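Local atomic coordinates of transketolase (Campylobacter jejuni, PDB entry 3L84), a protein that belongs to the transketolase family and forms a dimer whose subunits each carry two domains of the thiamine diphosphate-binding fold and a C-terminal domain. Residues E196-R201 against P233-A238; G206-S211 against L224-K229; D442-G447 against E616-S621; T470-D475 against V584-S589. All coordinates share one frame; numbering follows the deposited sequence. Where two conformers were deposited one is given.

Overall arrangement
The four contacts form two pairs in different parts of the chain. Interactions 1 and 2, with centres 10 Å apart, each pack a helix against the parallel sheet of the thiamine diphosphate binding domain and share it through neighbouring strands 234-239 and 208-213, where Leu-210 O probably accepts from Ile-237 N at 2.7 Å. Interaction 2 is nested in the loop that interaction 1 closes. Interactions 3 and 4, with centres 12 Å apart, both join the pyrimidine binding domain to the C-terminal domain, and 4 is nested within 3. A salt bridge links them, Asp-442 OD2 to Arg-472 NE at 2.9 Å. The two pairs do not touch, their contact centres lying 45 to 53 Å apart.

Interaction 1: residues E196-R201 against P233-A238; sequences ENVKMR and PCLIIA
The first turn of helix 198-204 lies over strand 234-239, with the CA of Lys-199 8.2 Å from the CA of Ile-237. This is helix-on-sheet packing in the alpha/beta fold of the thiamine diphosphate binding domain. Val-198 carries the apolar contact: its CG1, anti to the backbone N (chi1 172°), meets two strand side chains. Val-198 CG1 lies 3.8 Å from Leu-235 CD2, the two side chains crossing at about a right angle, and 3.9 Å from Ile-237 CD1. Branched aliphatic residues suit this place, since they fill the layer between helix and sheet and ask for no polar partner. The same Ile-237 CD1 rests 4.1 Å from Lys-199 N, whereas the Lys-199 chain leads away and its NZ pairs with Glu-203. In the strand, Cys-234 and Ile-236 alternate with these residues and face helix 217-228.

Asn-197 starts the helix as N-cap. Asn-197 OD1 accepts from Met-200 N at 3.0 Å along a nearly straight bond (171°). Met-200, a selenomethionine, packs on Met-200 of the second subunit. Within the same segment, Arg-201 NH1 reaches the syn side of Glu-196 OE1 at 3.0 Å, 26° out of the carboxylate plane, closing a salt bridge.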
# COMPACT_ATOMS: atom_id res chain seq x y z
N GLU A 196 14.26 -18.70 0.67
CA GLU A 196 13.25 -19.52 -0.02
C GLU A 196 13.90 -20.42 -1.05
O GLU A 196 14.92 -20.08 -1.65
CB GLU A 196 12.24 -18.66 -0.79
CG GLU A 196 11.45 -17.76 0.08
CD GLU A 196 10.39 -16.97 -0.65
OE1 GLU A 196 10.32 -17.00 -1.89
OE2 GLU A 196 9.63 -16.26 0.06
N ASN A 197 13.26 -21.57 -1.27
CA ASN A 197 13.54 -22.40 -2.43
C ASN A 197 12.77 -21.76 -3.59
O ASN A 197 11.56 -21.97 -3.76
CB ASN A 197 13.13 -23.84 -2.16
CG ASN A 197 13.48 -24.76 -3.31
OD1 ASN A 197 13.53 -24.33 -4.47
ND2 ASN A 197 13.74 -26.01 -2.99
N VAL A 198 13.46 -20.93 -4.36
CA VAL A 198 12.84 -20.12 -5.40
C VAL A 198 12.26 -21.01 -6.51
O VAL A 198 11.16 -20.75 -7.00
CB VAL A 198 13.82 -19.06 -5.95
CG1 VAL A 198 13.23 -18.32 -7.20
CG2 VAL A 198 14.18 -18.06 -4.82
N LYS A 199 12.98 -22.09 -6.88
CA LYS A 199 12.45 -23.01 -7.87
C LYS A 199 11.11 -23.60 -7.42
O LYS A 199 10.13 -23.58 -8.17
CB LYS A 199 13.48 -24.09 -8.15
CG LYS A 199 13.05 -25.17 -9.13
CD LYS A 199 14.27 -26.02 -9.53
CE LYS A 199 13.97 -26.90 -10.71
NZ LYS A 199 13.14 -28.04 -10.32
N MSE A 200 11.05 -24.08 -6.18
CA MSE A 200 9.81 -24.62 -5.67
C MSE A 200 8.67 -23.62 -5.57
O MSE A 200 7.50 -23.94 -5.88
CB MSE A 200 10.04 -25.25 -4.29
CG MSE A 200 8.91 -26.09 -3.78
SE MSE A 200 9.28 -26.98 -2.12
CE MSE A 200 11.08 -27.17 -2.14
N ARG A 201 8.99 -22.39 -5.16
CA ARG A 201 8.02 -21.32 -5.09
C ARG A 201 7.36 -21.11 -6.43
O ARG A 201 6.13 -21.03 -6.53
CB ARG A 201 8.73 -20.04 -4.66
CG ARG A 201 8.03 -18.74 -4.97
CD ARG A 201 8.93 -17.57 -4.70
NE ARG A 201 8.35 -16.34 -5.20
CZ ARG A 201 8.78 -15.13 -4.87
NH1 ARG A 201 9.77 -14.96 -3.98
NH2 ARG A 201 8.24 -14.05 -5.45
N PRO A 233 4.44 -20.06 -18.05
CA PRO A 233 5.34 -18.92 -17.75
C PRO A 233 6.67 -19.50 -17.31
O PRO A 233 6.68 -20.56 -16.66
CB PRO A 233 4.60 -18.15 -16.63
CG PRO A 233 3.67 -19.17 -16.01
CD PRO A 233 3.27 -20.06 -17.16
N CYS A 234 7.76 -18.84 -17.66
CA CYS A 234 9.09 -19.39 -17.40
C CYS A 234 9.96 -18.46 -16.62
O CYS A 234 10.06 -17.28 -16.97
CB CYS A 234 9.75 -19.72 -18.73
SG CYS A 234 11.34 -20.58 -18.62
N LEU A 235 10.60 -18.99 -15.59
CA LEU A 235 11.57 -18.30 -14.77
C LEU A 235 12.94 -18.84 -15.11
O LEU A 235 13.15 -20.04 -15.06
CB LEU A 235 11.29 -18.51 -13.29
CG LEU A 235 12.36 -17.96 -12.33
CD1 LEU A 235 12.33 -16.44 -12.35
CD2 LEU A 235 12.20 -18.45 -10.90
N ILE A 236 13.86 -17.95 -15.44
CA ILE A 236 15.28 -18.26 -15.55
C ILE A 236 15.97 -17.67 -14.33
O ILE A 236 16.01 -16.45 -14.15
CB ILE A 236 15.89 -17.70 -16.86
CG1 ILE A 236 15.19 -18.33 -18.06
CG2 ILE A 236 17.39 -17.96 -16.89
CD1 ILE A 236 15.57 -17.70 -19.43
N ILE A 237 16.50 -18.53 -13.49
CA ILE A 237 17.29 -18.10 -12.34
C ILE A 237 18.73 -18.00 -12.81
O ILE A 237 19.39 -19.02 -13.07
CB ILE A 237 17.19 -19.10 -11.17
CG1 ILE A 237 15.73 -19.31 -10.75
CG2 ILE A 237 18.03 -18.63 -9.98
CD1 ILE A 237 15.55 -20.33 -9.62
N ALA A 238 19.20 -16.76 -12.98
CA ALA A 238 20.53 -16.55 -13.56
C ALA A 238 21.49 -16.15 -12.46
O ALA A 238 21.35 -15.08 -11.87
CB ALA A 238 20.46 -15.51 -14.64

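Interaction 2: residues G206-S211 against L224-K229; sequences GFEVLS and LEQAKK
Gln-226 and Glu-208 both hold CG trans to the backbone N (chi1 -176° in Gln-226) and stay extended beyond it, which carries amide and carboxylate out from helix and strand until they meet. Gln-226 NE2 donates only a weak hydrogen bond to Glu-208 OE2, 3.4 Å long and bent, with the amide and carboxylate planes turned 78° apart. Water 1 strengthens the link by donating both to Glu-208 OE1 and to Gln-226 O, each at 2.8 Å. Ser-230 OG also bonds Glu-208 OE1, so a carboxylate is well used here, gathering several donors.

Beside the polar pair, Leu-210 supplies the apolar part. Leu-210 CD2 lies 3.6 Å from Gln-226 CD, while Leu-210 CD1 touches the Gln-226 CB and CG and sits 4.4 Å from Ala-227 CB. The small methyl of Ala-227 lets the helix settle close to the strand and to Cys-234.

The short axes of strand 208-211 and helix 224-228 run antiparallel at 178°, 9.8 Å apart, as expected of a beta-alpha-beta unit. Helix 217-228 packs on strand 208-213, one of the two outermost strands of the sheet within this chain, and on the adjacent strand 234-239, while helix 198-204 packs on Val-209.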
# COMPACT_ATOMS: atom_id res chain seq x y z
N GLY A 206 2.95 -22.60 -11.02
CA GLY A 206 2.75 -23.00 -12.40
C GLY A 206 3.77 -22.55 -13.41
O GLY A 206 3.46 -22.53 -14.59
N PHE A 207 4.98 -22.25 -12.95
CA PHE A 207 6.07 -21.89 -13.85
C PHE A 207 6.97 -23.09 -14.18
O PHE A 207 7.13 -24.04 -13.39
CB PHE A 207 7.00 -20.85 -13.20
CG PHE A 207 6.47 -19.42 -13.20
CD1 PHE A 207 5.32 -19.08 -12.51
CD2 PHE A 207 7.18 -18.40 -13.82
CE1 PHE A 207 4.86 -17.76 -12.51
CE2 PHE A 207 6.75 -17.10 -13.79
CZ PHE A 207 5.59 -16.78 -13.14
N GLU A 208 7.59 -23.02 -15.36
CA GLU A 208 8.79 -23.81 -15.65
C GLU A 208 10.01 -23.03 -15.19
O GLU A 208 10.09 -21.82 -15.47
CB GLU A 208 8.92 -24.09 -17.14
CG GLU A 208 10.20 -24.88 -17.50
CD GLU A 208 10.28 -25.36 -18.94
OE1 GLU A 208 9.51 -24.94 -19.82
OE2 GLU A 208 11.19 -26.19 -19.22
N VAL A 209 10.95 -23.69 -14.51
CA VAL A 209 12.09 -23.02 -13.91
C VAL A 209 13.42 -23.55 -14.45
O VAL A 209 13.68 -24.75 -14.36
CB VAL A 209 12.06 -23.12 -12.38
CG1 VAL A 209 13.30 -22.40 -11.82
CG2 VAL A 209 10.74 -22.55 -11.80
N LEU A 210 14.23 -22.66 -15.00
CA LEU A 210 15.57 -22.99 -15.52
C LEU A 210 16.59 -22.28 -14.65
O LEU A 210 16.32 -21.18 -14.17
CB LEU A 210 15.69 -22.51 -16.98
CG LEU A 210 14.59 -23.05 -17.90
CD1 LEU A 210 14.65 -22.44 -19.34
CD2 LEU A 210 14.62 -24.54 -17.96
N SER A 211 17.75 -22.88 -14.45
CA SER A 211 18.81 -22.34 -13.61
C SER A 211 20.11 -22.34 -14.37
O SER A 211 20.55 -23.42 -14.83
CB SER A 211 18.96 -23.18 -12.35
OG SER A 211 17.77 -23.11 -11.57
N LEU A 224 17.22 -19.31 -23.05
CA LEU A 224 16.26 -18.49 -23.78
C LEU A 224 15.55 -19.30 -24.84
O LEU A 224 14.34 -19.17 -24.99
CB LEU A 224 16.94 -17.26 -24.38
CG LEU A 224 17.31 -16.18 -23.37
CD1 LEU A 224 18.15 -15.07 -24.02
CD2 LEU A 224 16.06 -15.57 -22.69
N GLU A 225 16.26 -20.16 -25.57
CA GLU A 225 15.60 -21.01 -26.55
C GLU A 225 14.58 -21.93 -25.88
O GLU A 225 13.48 -22.10 -26.38
CB GLU A 225 16.61 -21.81 -27.37
CG GLU A 225 17.48 -20.97 -28.30
CD GLU A 225 16.71 -20.34 -29.47
OE1 GLU A 225 15.46 -20.26 -29.42
OE2 GLU A 225 17.36 -19.91 -30.45
N GLN A 226 14.96 -22.53 -24.76
CA GLN A 226 14.03 -23.40 -24.03
C GLN A 226 12.83 -22.60 -23.48
O GLN A 226 11.67 -23.04 -23.60
CB GLN A 226 14.77 -24.07 -22.88
CG GLN A 226 13.95 -25.05 -22.10
CD GLN A 226 14.83 -25.98 -21.27
OE1 GLN A 226 16.07 -25.81 -21.23
NE2 GLN A 226 14.21 -26.97 -20.63
N ALA A 227 13.10 -21.45 -22.90
CA ALA A 227 12.03 -20.61 -22.34
C ALA A 227 11.01 -20.22 -23.41
O ALA A 227 9.82 -20.22 -23.13
CB ALA A 227 12.62 -19.39 -21.69
N LYS A 228 11.48 -19.91 -24.61
CA LYS A 228 10.60 -19.50 -25.71
C LYS A 228 9.64 -20.58 -26.17
O LYS A 228 8.60 -20.27 -26.75
CB LYS A 228 11.44 -18.94 -26.86
CG LYS A 228 12.05 -17.60 -26.50
CD LYS A 228 13.18 -17.15 -27.34
CE LYS A 228 12.80 -16.87 -28.76
NZ LYS A 228 14.04 -16.92 -29.70
N LYS A 229 9.97 -21.84 -25.88
CA LYS A 229 9.13 -23.00 -26.25
C LYS A 229 8.31 -23.52 -25.10
O LYS A 229 7.59 -24.50 -25.25
CB LYS A 229 9.97 -24.16 -26.82
CG LYS A 229 10.75 -23.82 -28.03
CD LYS A 229 11.37 -25.04 -28.62
CE LYS A 229 12.43 -25.65 -27.74
NZ LYS A 229 13.25 -26.61 -28.54
O HOH W 1 10.41 -25.28 -22.50

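Interaction 3: residues D442-G447 against E616-S621; sequences DSIGVG and ERFGFS
Apolar packing joins the two segments through one methyl group, Ile-444 CD1, which reaches across to Phe-618 and Phe-620. Ile-444 CD1 lies 3.8 Å from Phe-618 CB and 3.9 Å from the near ring carbon, Phe-618 CD2. Ile-444 CD1 approaches Phe-620 CD2 more loosely, at 4.3 Å. The chi1 of 48° wedges Ile-444 CG1 between its backbone N and carbonyl carbon, and the extended chi2 then sends CD1 out toward both aromatic residues. A slender aliphatic arm suits this spot, where Val-614, Phe-615 and Ile-602 pack round it too.

Polar contacts hold each side separately. Ser-443 OG accepts from Gly-445 N at 2.9 Å, which helps hold the turn that carries Ile-444, and Ser-621 OG caps the next helix at Lys-624 N. In a ring-face contact, Arg-617 NH1 lies 3.7 Å above the Phe-618 ring, toward its rim, while NH2 pairs with Glu-607.

Two classical turns meet at the boundary between the pyrimidine binding and C-terminal domains. One is an ST turn leading into a 3-10 segment. The other is a Schellman motif ending helix 611-617, in which Gly-619, as C-prime residue, takes the positive phi (94°) that a residue without a side chain accepts readily.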
# COMPACT_ATOMS: atom_id res chain seq x y z
N ASP A 442 -17.48 4.31 0.15
CA ASP A 442 -16.58 5.46 0.33
C ASP A 442 -16.52 6.12 1.68
O ASP A 442 -15.72 7.03 1.83
CB ASP A 442 -16.92 6.56 -0.69
CG ASP A 442 -18.23 7.29 -0.41
OD1 ASP A 442 -19.19 6.65 0.03
OD2 ASP A 442 -18.29 8.50 -0.74
N SER A 443 -17.30 5.69 2.66
CA SER A 443 -17.38 6.45 3.90
C SER A 443 -17.88 5.60 5.05
O SER A 443 -18.13 4.40 4.92
CB SER A 443 -18.30 7.66 3.73
OG SER A 443 -19.65 7.24 3.78
N ILE A 444 -18.07 6.24 6.19
CA ILE A 444 -18.75 5.65 7.36
C ILE A 444 -20.13 5.12 7.02
O ILE A 444 -20.66 4.32 7.79
CB ILE A 444 -18.88 6.67 8.52
CG1 ILE A 444 -19.42 8.05 8.06
CG2 ILE A 444 -17.53 6.86 9.21
CD1 ILE A 444 -19.99 8.93 9.22
N GLY A 445 -20.70 5.49 5.88
CA GLY A 445 -21.95 4.91 5.41
C GLY A 445 -21.87 3.41 5.17
O GLY A 445 -22.91 2.72 5.08
N VAL A 446 -20.66 2.87 5.09
CA VAL A 446 -20.45 1.42 5.14
C VAL A 446 -21.18 0.74 6.31
O VAL A 446 -21.73 -0.36 6.17
CB VAL A 446 -18.92 1.15 5.18
CG1 VAL A 446 -18.60 -0.26 5.69
CG2 VAL A 446 -18.35 1.35 3.80
N GLY A 447 -21.19 1.39 7.46
CA GLY A 447 -21.95 0.91 8.61
C GLY A 447 -21.27 -0.19 9.39
O GLY A 447 -20.22 0.00 9.98
N GLU A 616 -25.31 9.78 12.28
CA GLU A 616 -25.80 10.67 13.35
C GLU A 616 -24.69 10.88 14.38
O GLU A 616 -24.44 12.01 14.83
CB GLU A 616 -27.06 10.08 14.02
CG GLU A 616 -27.66 10.95 15.09
CD GLU A 616 -28.20 12.27 14.57
OE1 GLU A 616 -28.70 12.36 13.42
OE2 GLU A 616 -28.18 13.24 15.36
N ARG A 617 -24.01 9.80 14.76
CA ARG A 617 -22.91 9.87 15.71
C ARG A 617 -21.85 10.89 15.28
O ARG A 617 -21.30 11.61 16.12
CB ARG A 617 -22.31 8.45 15.82
CG ARG A 617 -20.92 8.37 16.39
CD ARG A 617 -20.86 8.65 17.87
NE ARG A 617 -19.54 8.16 18.28
CZ ARG A 617 -18.39 8.79 18.08
NH1 ARG A 617 -18.35 10.02 17.59
NH2 ARG A 617 -17.27 8.16 18.37
N PHE A 618 -21.55 10.93 13.99
CA PHE A 618 -20.52 11.80 13.47
C PHE A 618 -21.03 13.17 13.03
O PHE A 618 -20.26 13.99 12.52
CB PHE A 618 -19.72 11.05 12.37
CG PHE A 618 -18.77 10.06 12.97
CD1 PHE A 618 -17.61 10.49 13.58
CD2 PHE A 618 -19.08 8.72 13.02
CE1 PHE A 618 -16.80 9.57 14.21
CE2 PHE A 618 -18.26 7.79 13.63
CZ PHE A 618 -17.12 8.20 14.20
N GLY A 619 -22.31 13.45 13.33
CA GLY A 619 -22.81 14.81 13.18
C GLY A 619 -23.48 15.15 11.89
O GLY A 619 -23.79 16.31 11.66
N PHE A 620 -23.74 14.17 11.05
CA PHE A 620 -24.30 14.42 9.71
C PHE A 620 -25.80 14.40 9.74
O PHE A 620 -26.45 13.44 9.35
CB PHE A 620 -23.68 13.48 8.67
CG PHE A 620 -22.21 13.73 8.50
CD1 PHE A 620 -21.76 14.74 7.67
CD2 PHE A 620 -21.28 13.02 9.23
CE1 PHE A 620 -20.41 15.03 7.57
CE2 PHE A 620 -19.94 13.31 9.14
CZ PHE A 620 -19.49 14.33 8.31
N SER A 621 -26.34 15.48 10.32
CA SER A 621 -27.79 15.74 10.35
C SER A 621 -28.00 17.21 10.10
O SER A 621 -27.13 18.03 10.37
CB SER A 621 -28.42 15.37 11.70
OG SER A 621 -28.07 16.33 12.68

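Interaction 4: residues T470-D475 against V584-S589; sequences TFRPAD and VEAAHS
A buried domain interface is made here where Arg-472, just past strand 469-471 of the pyrimidine binding domain, meets Glu-585 and Ala-586 in the loop after strand 580-584 of the C-terminal domain. The Arg-472 side chain leaves with CG trans to the backbone N (chi1 -175°) and stays extended to NE, long enough to span the gap between backbones whose nearest CA atoms, those of Arg-472 and Glu-585, are 10.5 Å apart. The closest approach of its guanidinium across the contact is to carbon: Arg-472 NH1 lies 4.2 Å from Glu-585 CG, and Arg-472 NH2 lies 4.5 Å from Ala-586 CB.

The Arg-472 and Glu-585 chains slide past each other in opposite directions, with guanidinium and carboxylate planes 85° apart. Arg-472 NH1 and Glu-585 OE2 stay 4.4 Å apart, too far for a salt bridge, although their opposite charges probably still attract. Ser-533 OG links the two instead, hydrogen-bonding both Arg-472 NH1 and Glu-585 OE2. Glu-536 OE1 likewise serves both sides, pairing with Arg-472 NH2 and accepting from Ala-586 N, while Arg-463 forms a salt bridge with Glu-585 OE2. An arginine fits such a site because its several N-H groups can engage different partners at once.

Ala-586 is the centre of an inverse gamma turn, closed by a weak bond from Ala-587 N to Glu-585 O, and its small methyl leaves room for the guanidinium. The other carboxylate oxygen is steadied from within the loop, as Ser-589 OG donates to the anti lone pair of Glu-585 OE1 at 2.7 Å.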
# COMPACT_ATOMS: atom_id res chain seq x y z
N THR A 470 -10.04 13.02 -8.93
CA THR A 470 -10.72 12.21 -7.93
C THR A 470 -12.19 12.66 -7.97
O THR A 470 -12.54 13.70 -7.40
CB THR A 470 -10.13 12.38 -6.54
OG1 THR A 470 -8.71 12.11 -6.62
CG2 THR A 470 -10.74 11.41 -5.52
N PHE A 471 -13.04 11.88 -8.61
CA PHE A 471 -14.46 12.21 -8.72
C PHE A 471 -15.25 11.58 -7.61
O PHE A 471 -15.11 10.38 -7.35
CB PHE A 471 -15.03 11.73 -10.04
CG PHE A 471 -14.49 12.44 -11.23
CD1 PHE A 471 -14.91 13.71 -11.55
CD2 PHE A 471 -13.53 11.84 -12.03
CE1 PHE A 471 -14.44 14.35 -12.68
CE2 PHE A 471 -13.07 12.51 -13.16
CZ PHE A 471 -13.54 13.75 -13.45
N ARG A 472 -16.10 12.35 -6.93
CA ARG A 472 -16.98 11.82 -5.88
C ARG A 472 -18.41 12.30 -6.20
O ARG A 472 -18.90 13.28 -5.64
CB ARG A 472 -16.51 12.24 -4.51
CG ARG A 472 -17.26 11.65 -3.38
CD ARG A 472 -16.58 11.85 -2.01
NE ARG A 472 -17.32 11.19 -0.92
CZ ARG A 472 -18.06 11.78 0.01
NH1 ARG A 472 -18.13 13.09 0.13
NH2 ARG A 472 -18.67 11.00 0.87
N PRO A 473 -19.09 11.61 -7.13
CA PRO A 473 -20.36 12.11 -7.64
C PRO A 473 -21.46 12.01 -6.61
O PRO A 473 -21.52 11.06 -5.82
CB PRO A 473 -20.65 11.21 -8.84
CG PRO A 473 -19.90 9.97 -8.55
CD PRO A 473 -18.62 10.41 -7.88
N ALA A 474 -22.35 13.00 -6.59
CA ALA A 474 -23.48 13.01 -5.69
C ALA A 474 -24.68 12.27 -6.24
O ALA A 474 -25.58 11.91 -5.46
CB ALA A 474 -23.86 14.42 -5.35
N ASP A 475 -24.71 11.98 -7.52
CA ASP A 475 -25.85 11.27 -8.13
C ASP A 475 -25.40 10.67 -9.44
O ASP A 475 -24.25 10.82 -9.83
CB ASP A 475 -27.12 12.18 -8.26
CG ASP A 475 -27.03 13.24 -9.33
OD1 ASP A 475 -26.03 13.34 -10.07
OD2 ASP A 475 -28.05 13.98 -9.47
N VAL A 584 -18.39 20.44 3.78
CA VAL A 584 -19.02 19.34 4.47
C VAL A 584 -18.73 18.03 3.72
O VAL A 584 -19.13 17.84 2.57
CB VAL A 584 -20.54 19.56 4.54
CG1 VAL A 584 -21.18 18.43 5.32
CG2 VAL A 584 -20.90 20.95 5.13
N GLU A 585 -18.00 17.11 4.37
CA GLU A 585 -17.65 15.84 3.78
C GLU A 585 -17.48 14.81 4.89
O GLU A 585 -16.91 15.10 5.91
CB GLU A 585 -16.33 15.92 2.98
CG GLU A 585 -16.43 16.57 1.63
CD GLU A 585 -15.18 16.42 0.77
OE1 GLU A 585 -14.02 16.32 1.29
OE2 GLU A 585 -15.35 16.47 -0.45
N ALA A 586 -17.88 13.58 4.60
CA ALA A 586 -17.68 12.45 5.51
C ALA A 586 -16.27 11.90 5.31
O ALA A 586 -16.04 10.81 4.77
CB ALA A 586 -18.74 11.35 5.31
N ALA A 587 -15.31 12.70 5.71
CA ALA A 587 -13.87 12.44 5.49
C ALA A 587 -13.10 13.39 6.36
O ALA A 587 -13.65 14.40 6.81
CB ALA A 587 -13.51 12.65 4.01
N HIS A 588 -11.82 13.12 6.56
CA HIS A 588 -10.92 14.07 7.24
C HIS A 588 -10.19 14.72 6.13
O HIS A 588 -9.15 14.20 5.68
CB HIS A 588 -9.94 13.34 8.13
CG HIS A 588 -9.12 14.25 8.96
ND1 HIS A 588 -7.88 13.87 9.41
CD2 HIS A 588 -9.37 15.46 9.51
CE1 HIS A 588 -7.39 14.84 10.16
NE2 HIS A 588 -8.25 15.82 10.22
N SER A 589 -10.77 15.81 5.65
CA SER A 589 -10.34 16.48 4.41
C SER A 589 -10.01 17.99 4.67
O SER A 589 -10.69 18.95 4.29
CB SER A 589 -11.28 16.19 3.23
OG SER A 589 -12.65 16.25 3.62